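Local coordinates for ATP-dependent helicase FUN30 (Saccharomyces cerevisiae S288c, PDB 5GN1), which uses ATP hydrolysis to remodel nucleosomes and promotes end resection at DNA double-strand breaks, at residues G264-I278 against R294-T308. Residues are numbered along the deposited sequence; the frame is centred on the assembly and turned at random.
Sequences GGFGINLVCANNVII and RAHRVGQTKEVNITT
Arg294 packs against Ile268 where two loops lead into the parallel strands 275-278 and 304-311, neighbours in a beta-alpha-beta unit of the second RecA-like lobe, the C-terminal part of this SNF2 ATPase domain. Bent at chi2 and chi3, Arg294 folds its guanidinium back against Gly264, Gly267 and Ile268, and NH1 donates to Ile268 O (3.1 Å), an oxygen lying 25° out of the guanidinium plane. NE bonds to Gln290 O, while Gly264 O merely lies over one face of the group. The backbone of Arg294 takes part too, its O accepting from Leu270 N at 2.9 Å. Val271 points CG1 at Arg297 CG, 3.5 Å away, and the two side chains cross at about a right angle. Gln300 joins the two loops: NE2 donates to Ala273 O (2.9 Å) across the contact and to Ala295 O of its own segment, each near its amide plane, and OE1 receives Lys302 N on a lone pair; an alanine here would probably leave both carbonyls without their shared donor and Lys302 N without its acceptor. Where the strands begin, Asn274, with CG between backbone N and carbonyl carbon (chi1 67°), sends ND2 almost straight down the carbonyl axis of Glu303, ND2 to O 3.1 Å.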
loop_
_atom_site.group_PDB
_atom_site.type_symbol
_atom_site.label_atom_id
_atom_site.label_comp_id
_atom_site.label_asym_id
_atom_site.label_seq_id
_atom_site.Cartn_x
_atom_site.Cartn_y
_atom_site.Cartn_z
ATOM N N GLY A 264 5.124 -4.321 -13.974
ATOM C CA GLY A 264 5.288 -5.642 -14.545
ATOM C C GLY A 264 4.881 -5.711 -16.001
ATOM O O GLY A 264 5.373 -6.561 -16.748
ATOM N N GLY A 265 3.998 -4.807 -16.434
ATOM C CA GLY A 265 3.552 -4.752 -17.811
ATOM C C GLY A 265 4.302 -3.824 -18.742
ATOM O O GLY A 265 3.933 -3.725 -19.917
ATOM N N PHE A 266 5.341 -3.131 -18.272
ATOM C CA PHE A 266 6.050 -2.146 -19.085
ATOM C C PHE A 266 7.135 -2.758 -19.967
ATOM O O PHE A 266 7.832 -2.014 -20.658
ATOM C CB PHE A 266 6.695 -1.058 -18.204
ATOM C CG PHE A 266 5.713 -0.254 -17.376
ATOM C CD1 PHE A 266 4.342 -0.378 -17.560
ATOM C CD2 PHE A 266 6.175 0.645 -16.422
ATOM C CE1 PHE A 266 3.447 0.364 -16.795
ATOM C CE2 PHE A 266 5.285 1.399 -15.649
ATOM C CZ PHE A 266 3.919 1.255 -15.838
ATOM N N GLY A 267 7.310 -4.078 -19.943
ATOM C CA GLY A 267 8.377 -4.717 -20.703
ATOM C C GLY A 267 9.781 -4.284 -20.325
ATOM O O GLY A 267 10.660 -4.239 -21.190
ATOM N N ILE A 268 10.020 -3.962 -19.052
ATOM C CA ILE A 268 11.349 -3.557 -18.605
ATOM C C ILE A 268 12.101 -4.793 -18.142
ATOM O O ILE A 268 11.509 -5.798 -17.727
ATOM C CB ILE A 268 11.294 -2.482 -17.495
ATOM C CG1 ILE A 268 10.553 -3.007 -16.264
ATOM C CG2 ILE A 268 10.643 -1.207 -18.013
ATOM C CD1 ILE A 268 10.304 -1.946 -15.208
ATOM N N ASN A 269 13.428 -4.709 -18.202
ATOM C CA ASN A 269 14.326 -5.830 -17.946
ATOM C C ASN A 269 15.194 -5.499 -16.736
ATOM O O ASN A 269 16.040 -4.606 -16.808
ATOM C CB ASN A 269 15.182 -6.108 -19.183
ATOM C CG ASN A 269 15.993 -7.379 -19.058
ATOM O OD1 ASN A 269 16.623 -7.623 -18.034
ATOM N ND2 ASN A 269 15.966 -8.206 -20.096
ATOM N N LEU A 270 15.012 -6.234 -15.639
ATOM C CA LEU A 270 15.709 -5.953 -14.383
ATOM C C LEU A 270 16.446 -7.184 -13.874
ATOM O O LEU A 270 16.404 -7.502 -12.683
ATOM C CB LEU A 270 14.727 -5.426 -13.318
ATOM C CG LEU A 270 14.074 -4.092 -13.695
ATOM C CD1 LEU A 270 12.913 -3.705 -12.780
ATOM C CD2 LEU A 270 15.130 -3.019 -13.713
ATOM N N VAL A 271 17.196 -7.870 -14.753
ATOM C CA VAL A 271 17.829 -9.129 -14.357
ATOM C C VAL A 271 19.009 -8.924 -13.416
ATOM O O VAL A 271 19.583 -9.900 -12.926
ATOM C CB VAL A 271 18.280 -9.982 -15.562
ATOM C CG1 VAL A 271 17.068 -10.417 -16.392
ATOM C CG2 VAL A 271 19.307 -9.258 -16.410
ATOM N N CYS A 272 19.384 -7.675 -13.136
ATOM C CA CYS A 272 20.439 -7.491 -12.144
ATOM C C CYS A 272 19.955 -7.742 -10.719
ATOM O O CYS A 272 20.777 -7.743 -9.796
ATOM C CB CYS A 272 21.052 -6.092 -12.257
ATOM S SG CYS A 272 19.859 -4.755 -12.179
ATOM N N ALA A 273 18.653 -7.935 -10.512
ATOM C CA ALA A 273 18.116 -8.408 -9.243
ATOM C C ALA A 273 17.680 -9.861 -9.401
ATOM O O ALA A 273 17.175 -10.239 -10.457
ATOM C CB ALA A 273 16.914 -7.557 -8.811
ATOM N N ASN A 274 17.871 -10.683 -8.359
ATOM C CA ASN A 274 17.339 -12.046 -8.381
ATOM C C ASN A 274 16.411 -12.316 -7.202
ATOM O O ASN A 274 16.161 -13.481 -6.870
ATOM C CB ASN A 274 18.459 -13.100 -8.449
ATOM C CG ASN A 274 19.313 -13.158 -7.193
ATOM O OD1 ASN A 274 19.799 -12.140 -6.705
ATOM N ND2 ASN A 274 19.527 -14.370 -6.678
ATOM N N ASN A 275 15.880 -11.257 -6.576
ATOM C CA ASN A 275 14.886 -11.372 -5.521
ATOM C C ASN A 275 13.725 -10.444 -5.826
ATOM O O ASN A 275 13.916 -9.346 -6.354
ATOM C CB ASN A 275 15.461 -11.037 -4.151
ATOM C CG ASN A 275 16.612 -11.944 -3.786
ATOM O OD1 ASN A 275 16.414 -13.013 -3.204
ATOM N ND2 ASN A 275 17.819 -11.527 -4.131
ATOM N N VAL A 276 12.520 -10.899 -5.493
ATOM C CA VAL A 276 11.302 -10.143 -5.735
ATOM C C VAL A 276 10.435 -10.261 -4.489
ATOM O O VAL A 276 10.210 -11.369 -3.994
ATOM C CB VAL A 276 10.546 -10.648 -6.984
ATOM C CG1 VAL A 276 9.202 -9.915 -7.098
ATOM C CG2 VAL A 276 11.376 -10.423 -8.251
ATOM N N ILE A 277 9.982 -9.125 -3.966
ATOM C CA ILE A 277 9.069 -9.080 -2.838
ATOM C C ILE A 277 7.770 -8.477 -3.333
ATOM O O ILE A 277 7.760 -7.349 -3.844
ATOM C CB ILE A 277 9.638 -8.271 -1.668
ATOM C CG1 ILE A 277 10.963 -8.882 -1.203
ATOM C CG2 ILE A 277 8.632 -8.223 -0.526
ATOM C CD1 ILE A 277 11.595 -8.119 -0.085
ATOM N N ILE A 278 6.685 -9.238 -3.207
ATOM C CA ILE A 278 5.344 -8.770 -3.543
ATOM C C ILE A 278 4.778 -8.235 -2.237
ATOM O O ILE A 278 4.431 -9.011 -1.341
ATOM C CB ILE A 278 4.478 -9.893 -4.121
ATOM C CG1 ILE A 278 5.168 -10.549 -5.313
ATOM C CG2 ILE A 278 3.110 -9.360 -4.551
ATOM C CD1 ILE A 278 5.309 -9.636 -6.480
ATOM N N ARG A 294 10.022 -9.463 -14.397
ATOM C CA ARG A 294 11.002 -8.406 -14.665
ATOM C C ARG A 294 12.405 -8.881 -14.306
ATOM O O ARG A 294 13.381 -8.467 -14.935
ATOM C CB ARG A 294 10.670 -7.118 -13.890
ATOM C CG ARG A 294 9.298 -6.480 -14.193
ATOM C CD ARG A 294 9.019 -6.403 -15.689
ATOM N NE ARG A 294 8.268 -7.569 -16.153
ATOM C CZ ARG A 294 8.198 -7.956 -17.419
ATOM N NH1 ARG A 294 8.869 -7.285 -18.352
ATOM N NH2 ARG A 294 7.476 -9.024 -17.746
ATOM N N ALA A 295 12.511 -9.768 -13.320
ATOM C CA ALA A 295 13.753 -10.397 -12.896
ATOM C C ALA A 295 13.949 -11.776 -13.509
ATOM O O ALA A 295 15.064 -12.117 -13.928
ATOM C CB ALA A 295 13.779 -10.519 -11.366
ATOM N N HIS A 296 12.879 -12.571 -13.581
ATOM C CA HIS A 296 12.947 -13.948 -14.076
ATOM C C HIS A 296 12.652 -13.916 -15.567
ATOM O O HIS A 296 11.509 -14.070 -16.002
ATOM C CB HIS A 296 11.980 -14.856 -13.324
ATOM C CG HIS A 296 11.856 -16.224 -13.923
ATOM N ND1 HIS A 296 12.869 -17.159 -13.858
ATOM C CD2 HIS A 296 10.858 -16.798 -14.638
ATOM C CE1 HIS A 296 12.493 -18.255 -14.493
ATOM N NE2 HIS A 296 11.279 -18.060 -14.979
ATOM N N ARG A 297 13.700 -13.700 -16.359
ATOM C CA ARG A 297 13.559 -13.565 -17.801
ATOM C C ARG A 297 14.917 -13.819 -18.438
ATOM O O ARG A 297 15.937 -13.948 -17.756
ATOM C CB ARG A 297 13.015 -12.182 -18.185
ATOM C CG ARG A 297 13.954 -11.035 -17.775
ATOM C CD ARG A 297 13.367 -9.661 -18.034
ATOM N NE ARG A 297 12.998 -9.456 -19.432
ATOM C CZ ARG A 297 11.749 -9.518 -19.892
ATOM N NH1 ARG A 297 10.742 -9.786 -19.066
ATOM N NH2 ARG A 297 11.510 -9.324 -21.182
ATOM N N VAL A 298 14.910 -13.881 -19.769
ATOM C CA VAL A 298 16.128 -14.160 -20.523
ATOM C C VAL A 298 17.189 -13.129 -20.176
ATOM O O VAL A 298 16.927 -11.921 -20.152
ATOM C CB VAL A 298 15.821 -14.185 -22.027
ATOM C CG1 VAL A 298 17.086 -14.442 -22.829
ATOM C CG2 VAL A 298 14.768 -15.247 -22.329
ATOM N N GLY A 299 18.393 -13.606 -19.884
ATOM C CA GLY A 299 19.476 -12.770 -19.412
ATOM C C GLY A 299 19.784 -12.960 -17.945
ATOM O O GLY A 299 20.901 -12.645 -17.509
ATOM N N GLN A 300 18.821 -13.465 -17.176
ATOM C CA GLN A 300 19.024 -13.736 -15.762
ATOM C C GLN A 300 19.965 -14.919 -15.594
ATOM O O GLN A 300 19.786 -15.959 -16.231
ATOM C CB GLN A 300 17.683 -14.025 -15.083
ATOM C CG GLN A 300 17.804 -14.472 -13.656
ATOM C CD GLN A 300 18.365 -13.384 -12.739
ATOM O OE1 GLN A 300 19.504 -13.473 -12.298
ATOM N NE2 GLN A 300 17.546 -12.362 -12.433
ATOM N N THR A 301 20.968 -14.765 -14.739
ATOM C CA THR A 301 21.948 -15.817 -14.530
ATOM C C THR A 301 21.791 -16.534 -13.199
ATOM O O THR A 301 22.461 -17.543 -12.979
ATOM C CB THR A 301 23.377 -15.259 -14.618
ATOM O OG1 THR A 301 23.605 -14.357 -13.533
ATOM C CG2 THR A 301 23.590 -14.519 -15.930
ATOM N N LYS A 302 20.946 -16.045 -12.305
ATOM C CA LYS A 302 20.769 -16.674 -11.011
ATOM C C LYS A 302 19.331 -17.152 -10.863
ATOM O O LYS A 302 18.437 -16.720 -11.597
ATOM C CB LYS A 302 21.131 -15.699 -9.888
ATOM C CG LYS A 302 22.536 -15.142 -10.011
ATOM C CD LYS A 302 22.833 -14.178 -8.878
ATOM C CE LYS A 302 24.231 -13.568 -9.007
ATOM N NZ LYS A 302 24.475 -12.591 -7.914
ATOM N N GLU A 303 19.114 -18.067 -9.913
ATOM C CA GLU A 303 17.752 -18.428 -9.547
ATOM C C GLU A 303 17.076 -17.223 -8.902
ATOM O O GLU A 303 17.705 -16.476 -8.150
ATOM C CB GLU A 303 17.746 -19.630 -8.594
ATOM C CG GLU A 303 18.113 -20.953 -9.290
ATOM C CD GLU A 303 18.041 -22.178 -8.376
ATOM O OE1 GLU A 303 17.438 -22.106 -7.282
ATOM O OE2 GLU A 303 18.587 -23.231 -8.769
ATOM N N VAL A 304 15.797 -17.017 -9.218
ATOM C CA VAL A 304 15.040 -15.867 -8.727
ATOM C C VAL A 304 14.107 -16.332 -7.620
ATOM O O VAL A 304 13.334 -17.283 -7.803
ATOM C CB VAL A 304 14.263 -15.181 -9.865
ATOM C CG1 VAL A 304 13.226 -14.167 -9.311
ATOM C CG2 VAL A 304 15.235 -14.503 -10.821
ATOM N N ASN A 305 14.178 -15.670 -6.469
ATOM C CA ASN A 305 13.343 -16.001 -5.327
ATOM C C ASN A 305 12.294 -14.916 -5.139
ATOM O O ASN A 305 12.625 -13.730 -5.059
ATOM C CB ASN A 305 14.179 -16.166 -4.067
ATOM C CG ASN A 305 14.873 -17.513 -4.013
ATOM O OD1 ASN A 305 16.051 -17.639 -4.364
ATOM N ND2 ASN A 305 14.137 -18.535 -3.592
ATOM N N ILE A 306 11.034 -15.327 -5.070
ATOM C CA ILE A 306 9.901 -14.410 -5.019
ATOM C C ILE A 306 9.141 -14.668 -3.727
ATOM O O ILE A 306 8.793 -15.813 -3.428
ATOM C CB ILE A 306 8.993 -14.581 -6.250
ATOM C CG1 ILE A 306 9.769 -14.270 -7.528
ATOM C CG2 ILE A 306 7.746 -13.705 -6.147
ATOM C CD1 ILE A 306 9.632 -15.321 -8.555
ATOM N N THR A 307 8.909 -13.616 -2.942
ATOM C CA THR A 307 8.230 -13.750 -1.660
ATOM C C THR A 307 7.032 -12.805 -1.620
ATOM O O THR A 307 7.184 -11.597 -1.840
ATOM C CB THR A 307 9.191 -13.466 -0.496
ATOM O OG1 THR A 307 10.281 -14.400 -0.546
ATOM C CG2 THR A 307 8.471 -13.596 0.865
ATOM N N THR A 308 5.850 -13.351 -1.337
ATOM C CA THR A 308 4.637 -12.554 -1.175
ATOM C C THR A 308 4.330 -12.413 0.308
ATOM O O THR A 308 4.279 -13.415 1.032
ATOM C CB THR A 308 3.457 -13.193 -1.903
ATOM O OG1 THR A 308 3.765 -13.285 -3.293
ATOM C CG2 THR A 308 2.196 -12.344 -1.730
HETATM O O HOH W 1 13.796 -8.013 -22.079
HETATM O O HOH W 2 18.388 -9.901 -20.830
HETATM O O HOH W 3 20.528 -11.522 -10.919
HETATM O O HOH W 4 21.647 -11.877 -14.146
HETATM O O HOH W 5 12.081 -12.762 -1.729
#